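Local structure of thioredoxin reductase (Clostridium acetobutylicum ATCC 824, 6GNA) at residues C134-A139 and A160-E165; L141-I146 and A164-K169; I146-G151 and R210-D215; E155-A160 and E179-S184; Y172-K177 and I188-P193. The protein probably reduces thioredoxin with electrons drawn from ferredoxin, using bound FAD and a cysteine pair and working independently of pyridine nucleotides. All coordinates share one frame; numbering follows the deposited sequence.

All five contacts lie in the lobe built on the parallel sheet that contains strands 146-151 and 169-174. Interaction 1 is mostly buried and apolar, packing helix 135-138 on helix 155-163. Interaction 4 takes that same helix on to the loop at 179-184, but a glutamate now makes the join. Interaction 2 is a surface contact between two loops that lead into neighbouring strands, and backbone bonds dominate it. Interactions 3 and 5 are partly buried and work at the sheet itself: the first ties strand 146-151 to the 210-215 segment, with Ile146 shared with interaction 2, while the second adds an edge strand beside 169-174 and ends where a water bridges the diverging chains.

Interaction 1. Residues C134-A139 and A160-E165; sequences CATCDA and ANYLAE
A chi1 of -179° sets the Tyr162 ring beside its own carbonyl carbon and towards helix 135-138, where Thr136 has OG1 between its backbone N and carbonyl carbon (chi1 57°), which leaves CG2 beside the N and anti to the carbonyl carbon. The methyl and the ring therefore meet: Thr136 CG2 lies 3.9 Å from Tyr162 CD2, obliquely to the ring, and the two side chains cross at about a right angle. Ala139 approaches the same ring at its edge, near the plane, with CB 3.8 Å from Tyr162 CE2. The two methyls of the neighbouring Leu163 divide the opposing surface, CD1 resting 3.9 Å from Ala139 CB while CD2 lies 3.8 Å from Ala135 CB and 3.6 Å from Ala135 O. The CxxC motif of thioredoxin reductases runs from Cys134, just before this helix, to Cys137 within it, and the disulfide between Cys134 SG and Cys137 SG is probably the redox-active pair. The CB of Cys137 points away from helix 155-163, so this cysteine takes no part in the apolar packing of the short helix. Alanines at 135 and 139 keep the interface thin, and the CA atoms of Ala139 and Leu163 come within 6.3 Å of each other. Near the start of helix 135-138, Glu159 OE1 accepts a hydrogen bond from Thr136 N and a weak one from Ala135 N. Phe218 touches Ala135, and Val170 lies against Leu163.

Interaction 2. Residues L141-I146 and A164-K169; sequences LYKGKI and AELASK
Ser168 faces the turn that Gly144 and Lys145 help to form, and its short side chain can be traced in two steps. Ser168 CB rests 3.7 Å from Gly144 O. The hydroxyl then sits between the backbone N and the carbonyl carbon (chi1 54°), which brings Ser168 OG to 2.9 Å from Lys145 O and 3.7 Å from Ile146 CG1. At its tip the same OG shares a hydrogen bond with a water, which in turn donates to Gly144 O and so bridges the two loops. The main chain does the rest. Residues Tyr142 to Lys145 form a type II beta turn, with Gly144 at the position of positive phi, and Gly144 N donates to Leu166 O in an almost straight bond of 2.8 Å (174°). Ser168 N donates to Lys145 O, also at 2.8 Å, but arrives from above the carbonyl plane with a bent angle of 131°. Ala167 CB presses close to that same oxygen, 3.1 Å from Lys145 O. Beyond the loops, Ile146 pairs with Lys169 in a parallel bridge at the start of two adjacent strands, and the amine of Lys169 leads away to a salt bridge with Glu187. Lys145 O thus has both an amide and a hydroxyl close by, and the two strand entrances are fastened chiefly by backbone hydrogen bonds, with solvent as a participant.

Interaction 3. Residues I146-G151 and R210-D215; sequences IVTIVG and RELETD
Ile146 is bonded through both of its backbone polar groups to Asp215, where the segment 210-215 draws alongside the first residue of strand 146-151. Asp215 N donates to Ile146 O at 2.9 Å. In return the side chain accepts: Ile146 N reaches Asp215 OD2 at 2.9 Å, nearly straight (175°), on the anti lone pair. The methyl of Ile146 that lies anti to its N, CG2, presses to 3.3 Å from Glu213 O. Two residues on, Thr148 keeps OG1 beside its backbone N (chi1 -62°) and donates to Thr214 OG1 at 2.9 Å, the two side chains crossing at about a right angle. Thr214 OG1 bonds onward to Gly216 O, so the buried hydroxyls form a relay. Leu212 CD1 completes the packing, 4.0 Å from Thr148 OG1. Here a three-stranded antiparallel meander, ending at 211-213, returns its chain to the parallel sheet at strand 216-220, as in the pyridine-nucleotide domain of classical thioredoxin reductases.

Interaction 4. Residues E155-A160 and E179-S184; sequences EAESEA and EYQLVS
Within the Rossmann-like alternation of strands and helices, helix 155-163 is bound to the loop before the edge strand 186-188 by Glu157 and Gln181. Gln181 is the centre of an inverse gamma turn, and its backbone N donates to Glu157 OE1 at 2.9 Å (156°), approaching from above the carboxylate plane. An extended chain beyond CG carries the acid this far from the helix. Its second oxygen, Glu157 OE2, lies in the plane of the Tyr180 ring, at the edge, 3.4 Å from Tyr180 CD1; carboxylate and ring are turned 81° apart. That oxygen is held by Tyr176 OH and by a salt bridge to Lys154 NZ, so several bonds fix the rotation of this buried group. Lys154 bonds Gln181 OE1 as well, which probably eases the 3.4 Å approach of Gln181 OE1 to Glu157 OE1, two acceptors. Beside this polar knot, Leu182 CD2 settles on the helix, 3.8 Å from Glu157 CB and 3.9 Å from Ala160 CB.

Interaction 5. Residues Y172-K177 and I188-P193; sequences YVPRYK and IVKDVP
At the outer edge of the parallel sheet, Tyr172 pairs with Ile188, and strand 186-188 lies as the outermost strand beside 169-174. Val189 N donates to Tyr172 O at 2.8 Å, close to straight (168°), while Val173 CA makes a CH contact with Val189 O at 3.5 Å. The pairing is brief: Lys190 is the centre of an inverse gamma turn, and the chains part there. Past this end of the Rossmann-like sheet a water donates to both Pro174 O and Asp191 O, at 2.6 Å from Pro174 O. Val173 turns CG1 anti to its N (chi1 -176°), which places that methyl 3.4 Å from Asp191 O and 3.9 Å from Pro193 CG. Its other methyl, CG2, packs against Val189 CB, while Pro174 CD meets Ile188 CG2, the two side chains crossing at about a right angle. Arg175 folds back through bends at chi2 and chi3, so that Pro193 CD sits over one face of its guanidinium, off towards the rim and 3.7 Å from Arg175 NE. Arg175 NH1 adds only a weak, long bond to Pro174 O. On the face turned to helix 155-163, Tyr172 OH donates to Tyr176 OH, whose further partner is Glu157.

Interaction 1. Residues C134-A139 and A160-E165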
# COMPACT_ATOMS: atom_id res chain seq x y z
N CYS A 134 21.53 -17.00 -15.15
CA CYS A 134 20.96 -18.33 -15.08
C CYS A 134 21.93 -19.32 -15.71
O CYS A 134 22.08 -19.35 -16.94
CB CYS A 134 19.62 -18.37 -15.81
SG CYS A 134 18.83 -19.97 -15.59
N ALA A 135 22.57 -20.14 -14.88
CA ALA A 135 23.56 -21.08 -15.38
C ALA A 135 22.91 -22.23 -16.14
O ALA A 135 23.37 -22.61 -17.22
CB ALA A 135 24.42 -21.61 -14.23
N THR A 136 21.84 -22.81 -15.58
CA THR A 136 21.20 -23.93 -16.24
C THR A 136 20.60 -23.52 -17.58
O THR A 136 20.59 -24.31 -18.53
CB THR A 136 20.13 -24.54 -15.33
OG1 THR A 136 19.17 -23.53 -14.97
CG2 THR A 136 20.75 -25.08 -14.06
N CYS A 137 20.11 -22.28 -17.68
CA CYS A 137 19.56 -21.78 -18.93
C CYS A 137 20.62 -21.76 -20.04
O CYS A 137 20.35 -22.15 -21.18
CB CYS A 137 18.98 -20.37 -18.71
SG CYS A 137 17.76 -20.14 -17.32
N ASP A 138 21.84 -21.32 -19.72
CA ASP A 138 22.89 -21.16 -20.70
C ASP A 138 23.82 -22.36 -20.77
O ASP A 138 24.84 -22.30 -21.46
CB ASP A 138 23.73 -19.91 -20.42
CG ASP A 138 22.94 -18.63 -20.57
OD1 ASP A 138 21.78 -18.70 -21.01
OD2 ASP A 138 23.50 -17.55 -20.26
N ALA A 139 23.49 -23.45 -20.07
CA ALA A 139 24.45 -24.54 -19.89
C ALA A 139 24.97 -25.08 -21.20
O ALA A 139 26.19 -25.29 -21.30
CB ALA A 139 23.83 -25.65 -19.03
N ALA A 160 25.33 -25.44 -10.08
CA ALA A 160 26.72 -25.89 -10.21
C ALA A 160 26.79 -27.39 -10.47
O ALA A 160 27.58 -27.84 -11.31
CB ALA A 160 27.48 -25.54 -8.93
N ASN A 161 26.01 -28.18 -9.73
CA ASN A 161 26.02 -29.62 -9.93
C ASN A 161 25.60 -29.98 -11.34
O ASN A 161 26.17 -30.89 -11.96
CB ASN A 161 25.13 -30.31 -8.90
CG ASN A 161 25.68 -30.21 -7.50
OD1 ASN A 161 26.89 -30.09 -7.31
ND2 ASN A 161 24.79 -30.22 -6.52
N TYR A 162 24.57 -29.30 -11.86
CA TYR A 162 24.13 -29.58 -13.22
C TYR A 162 25.21 -29.20 -14.22
O TYR A 162 25.47 -29.94 -15.18
CB TYR A 162 22.84 -28.80 -13.51
CG TYR A 162 22.30 -29.04 -14.90
CD1 TYR A 162 21.67 -30.24 -15.22
CD2 TYR A 162 22.42 -28.08 -15.89
CE1 TYR A 162 21.18 -30.47 -16.50
CE2 TYR A 162 21.94 -28.31 -17.17
CZ TYR A 162 21.32 -29.51 -17.47
OH TYR A 162 20.83 -29.75 -18.73
N LEU A 163 25.84 -28.04 -14.04
CA LEU A 163 26.85 -27.61 -15.00
C LEU A 163 28.04 -28.53 -15.01
O LEU A 163 28.72 -28.64 -16.03
CB LEU A 163 27.31 -26.18 -14.70
CG LEU A 163 26.65 -25.08 -15.54
CD1 LEU A 163 27.08 -25.19 -17.00
CD2 LEU A 163 25.13 -25.12 -15.42
N ALA A 164 28.32 -29.21 -13.89
CA ALA A 164 29.47 -30.11 -13.85
C ALA A 164 29.32 -31.27 -14.82
O ALA A 164 30.32 -31.91 -15.17
CB ALA A 164 29.68 -30.62 -12.43
N GLU A 165 28.10 -31.53 -15.30
CA GLU A 165 27.87 -32.58 -16.29
C GLU A 165 28.20 -32.14 -17.72
O GLU A 165 28.25 -32.99 -18.60
CB GLU A 165 26.41 -33.02 -16.24
CG GLU A 165 25.91 -33.39 -14.84
CD GLU A 165 26.47 -34.72 -14.36
OE1 GLU A 165 26.73 -35.60 -15.20
OE2 GLU A 165 26.64 -34.87 -13.13

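Interaction 2. Residues L141-I146 and A164-K169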
# COMPACT_ATOMS: atom_id res chain seq x y z
N LEU A 141 25.71 -23.75 -23.89
CA LEU A 141 26.69 -22.83 -24.43
C LEU A 141 28.07 -23.03 -23.81
O LEU A 141 29.07 -22.65 -24.42
CB LEU A 141 26.19 -21.41 -24.18
CG LEU A 141 26.64 -20.21 -25.01
CD1 LEU A 141 26.49 -20.45 -26.50
CD2 LEU A 141 25.80 -19.01 -24.57
N TYR A 142 28.13 -23.63 -22.62
CA TYR A 142 29.38 -23.83 -21.89
C TYR A 142 29.80 -25.30 -21.86
O TYR A 142 30.64 -25.69 -21.05
CB TYR A 142 29.29 -23.22 -20.49
CG TYR A 142 29.16 -21.72 -20.60
CD1 TYR A 142 30.29 -20.92 -20.73
CD2 TYR A 142 27.92 -21.11 -20.66
CE1 TYR A 142 30.18 -19.55 -20.87
CE2 TYR A 142 27.80 -19.74 -20.81
CZ TYR A 142 28.93 -18.96 -20.92
OH TYR A 142 28.83 -17.59 -21.07
N LYS A 143 29.25 -26.11 -22.76
CA LYS A 143 29.70 -27.49 -22.86
C LYS A 143 31.18 -27.51 -23.20
O LYS A 143 31.61 -26.85 -24.15
CB LYS A 143 28.89 -28.21 -23.94
CG LYS A 143 29.21 -29.69 -24.05
CD LYS A 143 28.40 -30.36 -25.16
CE LYS A 143 28.88 -31.78 -25.42
NZ LYS A 143 28.07 -32.50 -26.45
N GLY A 144 31.96 -28.25 -22.42
CA GLY A 144 33.39 -28.32 -22.62
C GLY A 144 34.15 -27.04 -22.32
O GLY A 144 35.31 -26.93 -22.72
N LYS A 145 33.52 -26.08 -21.64
CA LYS A 145 34.16 -24.83 -21.26
C LYS A 145 34.25 -24.74 -19.73
O LYS A 145 33.71 -25.57 -19.00
CB LYS A 145 33.41 -23.63 -21.86
CG LYS A 145 33.38 -23.63 -23.40
CD LYS A 145 32.87 -22.31 -23.97
CE LYS A 145 33.02 -22.27 -25.49
NZ LYS A 145 32.38 -21.06 -26.08
N ILE A 146 34.94 -23.70 -19.26
CA ILE A 146 35.13 -23.48 -17.83
C ILE A 146 34.04 -22.52 -17.35
O ILE A 146 33.83 -21.46 -17.95
CB ILE A 146 36.52 -22.90 -17.55
CG1 ILE A 146 37.61 -23.84 -18.07
CG2 ILE A 146 36.69 -22.63 -16.06
CD1 ILE A 146 38.99 -23.22 -18.08
N ALA A 164 28.32 -29.21 -13.89
CA ALA A 164 29.47 -30.11 -13.85
C ALA A 164 29.32 -31.27 -14.82
O ALA A 164 30.32 -31.91 -15.17
CB ALA A 164 29.68 -30.62 -12.43
N GLU A 165 28.10 -31.53 -15.30
CA GLU A 165 27.87 -32.58 -16.29
C GLU A 165 28.20 -32.14 -17.72
O GLU A 165 28.25 -32.99 -18.60
CB GLU A 165 26.41 -33.02 -16.24
CG GLU A 165 25.91 -33.39 -14.84
CD GLU A 165 26.47 -34.72 -14.36
OE1 GLU A 165 26.73 -35.60 -15.20
OE2 GLU A 165 26.64 -34.87 -13.13
N LEU A 166 28.38 -30.84 -17.96
CA LEU A 166 28.60 -30.31 -19.30
C LEU A 166 29.91 -29.55 -19.42
O LEU A 166 30.62 -29.69 -20.41
CB LEU A 166 27.43 -29.39 -19.71
CG LEU A 166 26.08 -30.07 -19.92
CD1 LEU A 166 24.97 -29.03 -20.14
CD2 LEU A 166 26.14 -31.05 -21.09
N ALA A 167 30.25 -28.74 -18.42
CA ALA A 167 31.45 -27.93 -18.47
C ALA A 167 32.69 -28.78 -18.22
O ALA A 167 32.63 -29.84 -17.58
CB ALA A 167 31.37 -26.84 -17.40
N SER A 168 33.81 -28.34 -18.78
CA SER A 168 35.08 -29.02 -18.51
C SER A 168 35.53 -28.82 -17.07
O SER A 168 36.31 -29.63 -16.56
CB SER A 168 36.15 -28.48 -19.46
OG SER A 168 36.22 -27.06 -19.36
N LYS A 169 35.09 -27.75 -16.42
CA LYS A 169 35.51 -27.43 -15.06
C LYS A 169 34.48 -26.47 -14.49
O LYS A 169 34.08 -25.53 -15.17
CB LYS A 169 36.89 -26.76 -15.08
CG LYS A 169 37.36 -26.22 -13.74
CD LYS A 169 37.77 -27.33 -12.78
CE LYS A 169 38.40 -26.76 -11.52
NZ LYS A 169 38.82 -27.81 -10.55
O HOH W 1 37.93 -26.08 -21.17

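Interaction 3. Residues I146-G151 and R210-D215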
# COMPACT_ATOMS: atom_id res chain seq x y z
N ILE A 146 34.94 -23.70 -19.26
CA ILE A 146 35.13 -23.48 -17.83
C ILE A 146 34.04 -22.52 -17.35
O ILE A 146 33.83 -21.46 -17.95
CB ILE A 146 36.52 -22.90 -17.55
CG1 ILE A 146 37.61 -23.84 -18.07
CG2 ILE A 146 36.69 -22.63 -16.06
CD1 ILE A 146 38.99 -23.22 -18.08
N VAL A 147 33.38 -22.88 -16.26
CA VAL A 147 32.28 -22.09 -15.71
C VAL A 147 32.54 -21.81 -14.24
O VAL A 147 32.88 -22.72 -13.47
CB VAL A 147 30.92 -22.79 -15.89
CG1 VAL A 147 29.81 -22.00 -15.21
CG2 VAL A 147 30.62 -22.96 -17.37
N THR A 148 32.35 -20.55 -13.84
CA THR A 148 32.43 -20.13 -12.45
C THR A 148 31.05 -19.64 -12.03
O THR A 148 30.45 -18.79 -12.70
CB THR A 148 33.46 -19.02 -12.29
OG1 THR A 148 34.75 -19.53 -12.66
CG2 THR A 148 33.54 -18.57 -10.85
N ILE A 149 30.55 -20.18 -10.93
CA ILE A 149 29.28 -19.76 -10.36
C ILE A 149 29.56 -19.04 -9.05
O ILE A 149 30.16 -19.62 -8.14
CB ILE A 149 28.34 -20.95 -10.14
CG1 ILE A 149 27.87 -21.47 -11.49
CG2 ILE A 149 27.15 -20.54 -9.27
CD1 ILE A 149 27.19 -22.79 -11.41
N VAL A 150 29.08 -17.81 -8.96
CA VAL A 150 29.11 -17.02 -7.74
C VAL A 150 27.71 -17.17 -7.14
O VAL A 150 26.73 -16.61 -7.65
CB VAL A 150 29.50 -15.57 -8.01
CG1 VAL A 150 29.65 -14.82 -6.71
CG2 VAL A 150 30.80 -15.51 -8.79
N GLY A 151 27.61 -17.97 -6.09
CA GLY A 151 26.32 -18.42 -5.57
C GLY A 151 25.93 -17.66 -4.31
O GLY A 151 26.67 -17.65 -3.33
N ARG A 210 43.26 -15.04 -5.54
CA ARG A 210 43.33 -16.02 -6.61
C ARG A 210 42.68 -15.42 -7.85
O ARG A 210 41.83 -14.54 -7.75
CB ARG A 210 42.58 -17.29 -6.20
CG ARG A 210 42.53 -18.37 -7.24
CD ARG A 210 41.98 -19.65 -6.63
NE ARG A 210 42.08 -20.77 -7.56
CZ ARG A 210 41.63 -21.99 -7.31
NH1 ARG A 210 41.05 -22.26 -6.15
NH2 ARG A 210 41.76 -22.95 -8.22
N GLU A 211 43.11 -15.90 -9.02
CA GLU A 211 42.44 -15.60 -10.28
C GLU A 211 42.06 -16.91 -10.96
O GLU A 211 42.86 -17.85 -11.00
CB GLU A 211 43.33 -14.78 -11.21
CG GLU A 211 43.64 -13.38 -10.70
CD GLU A 211 44.48 -12.58 -11.68
OE1 GLU A 211 44.97 -13.16 -12.67
OE2 GLU A 211 44.64 -11.36 -11.46
N LEU A 212 40.83 -16.98 -11.47
CA LEU A 212 40.31 -18.17 -12.13
C LEU A 212 40.17 -17.88 -13.61
O LEU A 212 39.43 -16.98 -14.00
CB LEU A 212 38.94 -18.54 -11.57
CG LEU A 212 38.83 -18.85 -10.09
CD1 LEU A 212 37.39 -19.19 -9.74
CD2 LEU A 212 39.77 -19.99 -9.72
N GLU A 213 40.90 -18.63 -14.44
CA GLU A 213 40.62 -18.66 -15.87
C GLU A 213 39.24 -19.28 -16.06
O GLU A 213 38.98 -20.37 -15.55
CB GLU A 213 41.66 -19.49 -16.60
CG GLU A 213 42.89 -18.73 -16.98
CD GLU A 213 43.71 -19.48 -18.02
OE1 GLU A 213 43.74 -20.73 -17.97
OE2 GLU A 213 44.31 -18.82 -18.90
N THR A 214 38.35 -18.57 -16.75
CA THR A 214 36.98 -19.04 -16.86
C THR A 214 36.35 -18.46 -18.11
O THR A 214 36.68 -17.34 -18.53
CB THR A 214 36.17 -18.73 -15.58
OG1 THR A 214 34.93 -19.45 -15.60
CG2 THR A 214 35.88 -17.22 -15.43
N ASP A 215 35.47 -19.24 -18.74
CA ASP A 215 34.76 -18.78 -19.92
C ASP A 215 33.41 -18.16 -19.58
O ASP A 215 32.95 -17.26 -20.29
CB ASP A 215 34.56 -19.95 -20.89
CG ASP A 215 35.86 -20.56 -21.34
OD1 ASP A 215 36.65 -19.85 -22.00
OD2 ASP A 215 36.10 -21.74 -21.02

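Interaction 4. Residues E155-A160 and E179-S184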
# COMPACT_ATOMS: atom_id res chain seq x y z
N GLU A 155 19.95 -22.69 -4.18
CA GLU A 155 19.66 -23.14 -5.55
C GLU A 155 20.88 -23.07 -6.44
O GLU A 155 21.03 -23.89 -7.36
CB GLU A 155 18.51 -22.31 -6.13
CG GLU A 155 17.88 -22.93 -7.39
CD GLU A 155 18.59 -22.60 -8.69
OE1 GLU A 155 19.36 -21.60 -8.74
OE2 GLU A 155 18.35 -23.32 -9.68
N ALA A 156 21.78 -22.13 -6.17
CA ALA A 156 23.00 -21.99 -6.97
C ALA A 156 23.85 -23.25 -6.93
O ALA A 156 24.52 -23.58 -7.91
CB ALA A 156 23.78 -20.77 -6.48
N GLU A 157 23.83 -23.95 -5.79
CA GLU A 157 24.56 -25.21 -5.66
C GLU A 157 24.02 -26.25 -6.64
O GLU A 157 24.79 -26.99 -7.26
CB GLU A 157 24.49 -25.74 -4.23
CG GLU A 157 25.07 -24.81 -3.18
CD GLU A 157 24.88 -25.31 -1.76
OE1 GLU A 157 24.47 -26.49 -1.59
OE2 GLU A 157 25.13 -24.52 -0.82
N SER A 158 22.70 -26.32 -6.78
CA SER A 158 22.11 -27.26 -7.74
C SER A 158 22.52 -26.91 -9.16
O SER A 158 22.75 -27.80 -9.99
CB SER A 158 20.58 -27.23 -7.62
OG SER A 158 20.16 -27.64 -6.33
N GLU A 159 22.62 -25.63 -9.47
CA GLU A 159 23.02 -25.25 -10.82
C GLU A 159 24.46 -25.64 -11.07
O GLU A 159 24.80 -26.11 -12.16
CB GLU A 159 22.80 -23.76 -11.04
CG GLU A 159 21.34 -23.33 -10.94
CD GLU A 159 21.05 -22.00 -11.58
OE1 GLU A 159 21.61 -21.75 -12.67
OE2 GLU A 159 20.27 -21.20 -11.02
N ALA A 160 25.33 -25.44 -10.08
CA ALA A 160 26.72 -25.89 -10.21
C ALA A 160 26.79 -27.39 -10.47
O ALA A 160 27.58 -27.84 -11.31
CB ALA A 160 27.48 -25.54 -8.93
N GLU A 179 27.27 -25.43 5.01
CA GLU A 179 27.77 -26.56 4.24
C GLU A 179 27.17 -26.51 2.83
O GLU A 179 26.04 -26.07 2.63
CB GLU A 179 27.40 -27.89 4.90
CG GLU A 179 27.94 -28.07 6.31
CD GLU A 179 29.45 -27.98 6.37
OE1 GLU A 179 30.10 -28.21 5.33
OE2 GLU A 179 29.98 -27.66 7.45
N TYR A 180 27.96 -26.95 1.85
CA TYR A 180 27.58 -26.85 0.45
C TYR A 180 27.42 -28.25 -0.13
O TYR A 180 28.36 -29.05 -0.11
CB TYR A 180 28.64 -26.06 -0.33
CG TYR A 180 29.06 -24.78 0.36
CD1 TYR A 180 28.17 -23.72 0.51
CD2 TYR A 180 30.34 -24.63 0.86
CE1 TYR A 180 28.55 -22.55 1.14
CE2 TYR A 180 30.73 -23.46 1.50
CZ TYR A 180 29.83 -22.42 1.63
OH TYR A 180 30.22 -21.26 2.27
N GLN A 181 26.24 -28.54 -0.67
CA GLN A 181 25.92 -29.88 -1.18
C GLN A 181 26.27 -29.94 -2.67
O GLN A 181 25.41 -29.80 -3.55
CB GLN A 181 24.46 -30.22 -0.91
CG GLN A 181 24.16 -30.49 0.56
CD GLN A 181 24.05 -29.23 1.39
OE1 GLN A 181 23.33 -28.32 1.04
NE2 GLN A 181 24.75 -29.19 2.52
N LEU A 182 27.55 -30.15 -2.93
CA LEU A 182 28.11 -30.12 -4.27
C LEU A 182 28.77 -31.46 -4.58
O LEU A 182 29.41 -32.06 -3.71
CB LEU A 182 29.16 -29.01 -4.38
CG LEU A 182 28.64 -27.58 -4.16
CD1 LEU A 182 29.78 -26.61 -3.93
CD2 LEU A 182 27.82 -27.15 -5.36
N VAL A 183 28.63 -31.91 -5.83
CA VAL A 183 29.36 -33.09 -6.29
C VAL A 183 30.86 -32.81 -6.27
O VAL A 183 31.31 -31.66 -6.34
CB VAL A 183 28.89 -33.51 -7.69
CG1 VAL A 183 27.40 -33.84 -7.68
CG2 VAL A 183 29.20 -32.42 -8.71
N SER A 184 31.65 -33.89 -6.19
CA SER A 184 33.09 -33.75 -6.04
C SER A 184 33.73 -33.04 -7.23
O SER A 184 34.79 -32.43 -7.08
CB SER A 184 33.74 -35.13 -5.83
OG SER A 184 33.41 -36.00 -6.90

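Interaction 5. Residues Y172-K177 and I188-P193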
# COMPACT_ATOMS: atom_id res chain seq x y z
N TYR A 172 32.79 -23.08 -7.79
CA TYR A 172 31.70 -22.50 -7.01
C TYR A 172 32.27 -21.56 -5.96
O TYR A 172 33.05 -21.98 -5.10
CB TYR A 172 30.84 -23.58 -6.36
CG TYR A 172 29.57 -23.05 -5.72
CD1 TYR A 172 28.48 -22.70 -6.50
CD2 TYR A 172 29.45 -22.91 -4.34
CE1 TYR A 172 27.33 -22.23 -5.95
CE2 TYR A 172 28.29 -22.43 -3.78
CZ TYR A 172 27.23 -22.09 -4.60
OH TYR A 172 26.05 -21.62 -4.10
N VAL A 173 31.86 -20.30 -6.03
CA VAL A 173 32.30 -19.26 -5.10
C VAL A 173 31.11 -18.92 -4.21
O VAL A 173 30.22 -18.18 -4.62
CB VAL A 173 32.77 -18.01 -5.86
CG1 VAL A 173 33.29 -16.97 -4.90
CG2 VAL A 173 33.85 -18.35 -6.87
N PRO A 174 31.06 -19.44 -2.98
CA PRO A 174 29.90 -19.17 -2.13
C PRO A 174 29.92 -17.77 -1.55
O PRO A 174 30.97 -17.25 -1.16
CB PRO A 174 30.05 -20.22 -1.02
CG PRO A 174 31.53 -20.45 -0.93
CD PRO A 174 32.04 -20.33 -2.34
N ARG A 175 28.74 -17.16 -1.47
CA ARG A 175 28.58 -15.84 -0.86
C ARG A 175 27.70 -15.90 0.38
O ARG A 175 27.04 -14.92 0.73
CB ARG A 175 28.02 -14.84 -1.86
CG ARG A 175 28.74 -14.87 -3.20
CD ARG A 175 30.22 -14.59 -3.07
NE ARG A 175 30.49 -13.26 -2.53
CZ ARG A 175 31.19 -13.01 -1.42
NH1 ARG A 175 31.73 -13.99 -0.72
NH2 ARG A 175 31.36 -11.75 -1.03
N TYR A 176 27.67 -17.06 1.02
CA TYR A 176 26.94 -17.28 2.26
C TYR A 176 27.67 -18.40 2.99
O TYR A 176 28.43 -19.16 2.38
CB TYR A 176 25.49 -17.70 2.01
CG TYR A 176 25.42 -18.89 1.09
CD1 TYR A 176 25.46 -18.72 -0.28
CD2 TYR A 176 25.36 -20.19 1.58
CE1 TYR A 176 25.43 -19.79 -1.14
CE2 TYR A 176 25.32 -21.28 0.72
CZ TYR A 176 25.36 -21.07 -0.64
OH TYR A 176 25.34 -22.12 -1.52
N LYS A 177 27.44 -18.48 4.30
CA LYS A 177 28.06 -19.47 5.17
C LYS A 177 27.11 -20.64 5.35
O LYS A 177 26.00 -20.48 5.87
CB LYS A 177 28.35 -18.87 6.55
CG LYS A 177 29.05 -17.53 6.55
CD LYS A 177 30.53 -17.70 6.39
CE LYS A 177 31.25 -16.43 6.78
NZ LYS A 177 32.71 -16.64 6.71
N ILE A 188 35.19 -25.86 -4.88
CA ILE A 188 34.75 -24.74 -4.05
C ILE A 188 35.91 -23.77 -3.87
O ILE A 188 37.02 -24.17 -3.50
CB ILE A 188 34.25 -25.24 -2.68
CG1 ILE A 188 33.10 -26.24 -2.87
CG2 ILE A 188 33.80 -24.05 -1.84
CD1 ILE A 188 32.67 -26.94 -1.59
N VAL A 189 35.64 -22.50 -4.12
CA VAL A 189 36.64 -21.44 -4.08
C VAL A 189 36.15 -20.47 -3.00
O VAL A 189 35.30 -19.61 -3.25
CB VAL A 189 36.79 -20.75 -5.45
CG1 VAL A 189 37.77 -19.59 -5.39
CG2 VAL A 189 37.22 -21.76 -6.50
N LYS A 190 36.65 -20.64 -1.78
CA LYS A 190 36.25 -19.79 -0.65
C LYS A 190 37.12 -18.54 -0.66
O LYS A 190 38.09 -18.40 0.09
CB LYS A 190 36.37 -20.55 0.67
CG LYS A 190 35.29 -21.59 0.93
CD LYS A 190 35.30 -22.00 2.40
CE LYS A 190 34.44 -23.22 2.66
NZ LYS A 190 34.43 -23.59 4.11
N ASP A 191 36.77 -17.62 -1.55
CA ASP A 191 37.49 -16.38 -1.74
C ASP A 191 36.46 -15.33 -2.13
O ASP A 191 35.32 -15.66 -2.45
CB ASP A 191 38.56 -16.52 -2.82
CG ASP A 191 39.62 -15.44 -2.76
OD1 ASP A 191 39.36 -14.36 -2.20
OD2 ASP A 191 40.73 -15.68 -3.29
N VAL A 192 36.87 -14.07 -2.11
CA VAL A 192 35.97 -12.94 -2.36
C VAL A 192 36.13 -12.52 -3.81
O VAL A 192 37.24 -12.15 -4.22
CB VAL A 192 36.29 -11.76 -1.42
CG1 VAL A 192 35.37 -10.58 -1.73
CG2 VAL A 192 36.13 -12.19 0.00
N PRO A 193 35.06 -12.53 -4.61
CA PRO A 193 35.18 -12.01 -5.98
C PRO A 193 35.53 -10.53 -5.98
O PRO A 193 35.01 -9.75 -5.18
CB PRO A 193 33.78 -12.23 -6.58
CG PRO A 193 33.04 -13.10 -5.62
CD PRO A 193 33.70 -12.98 -4.29
O HOH W 2 33.52 -17.15 -0.91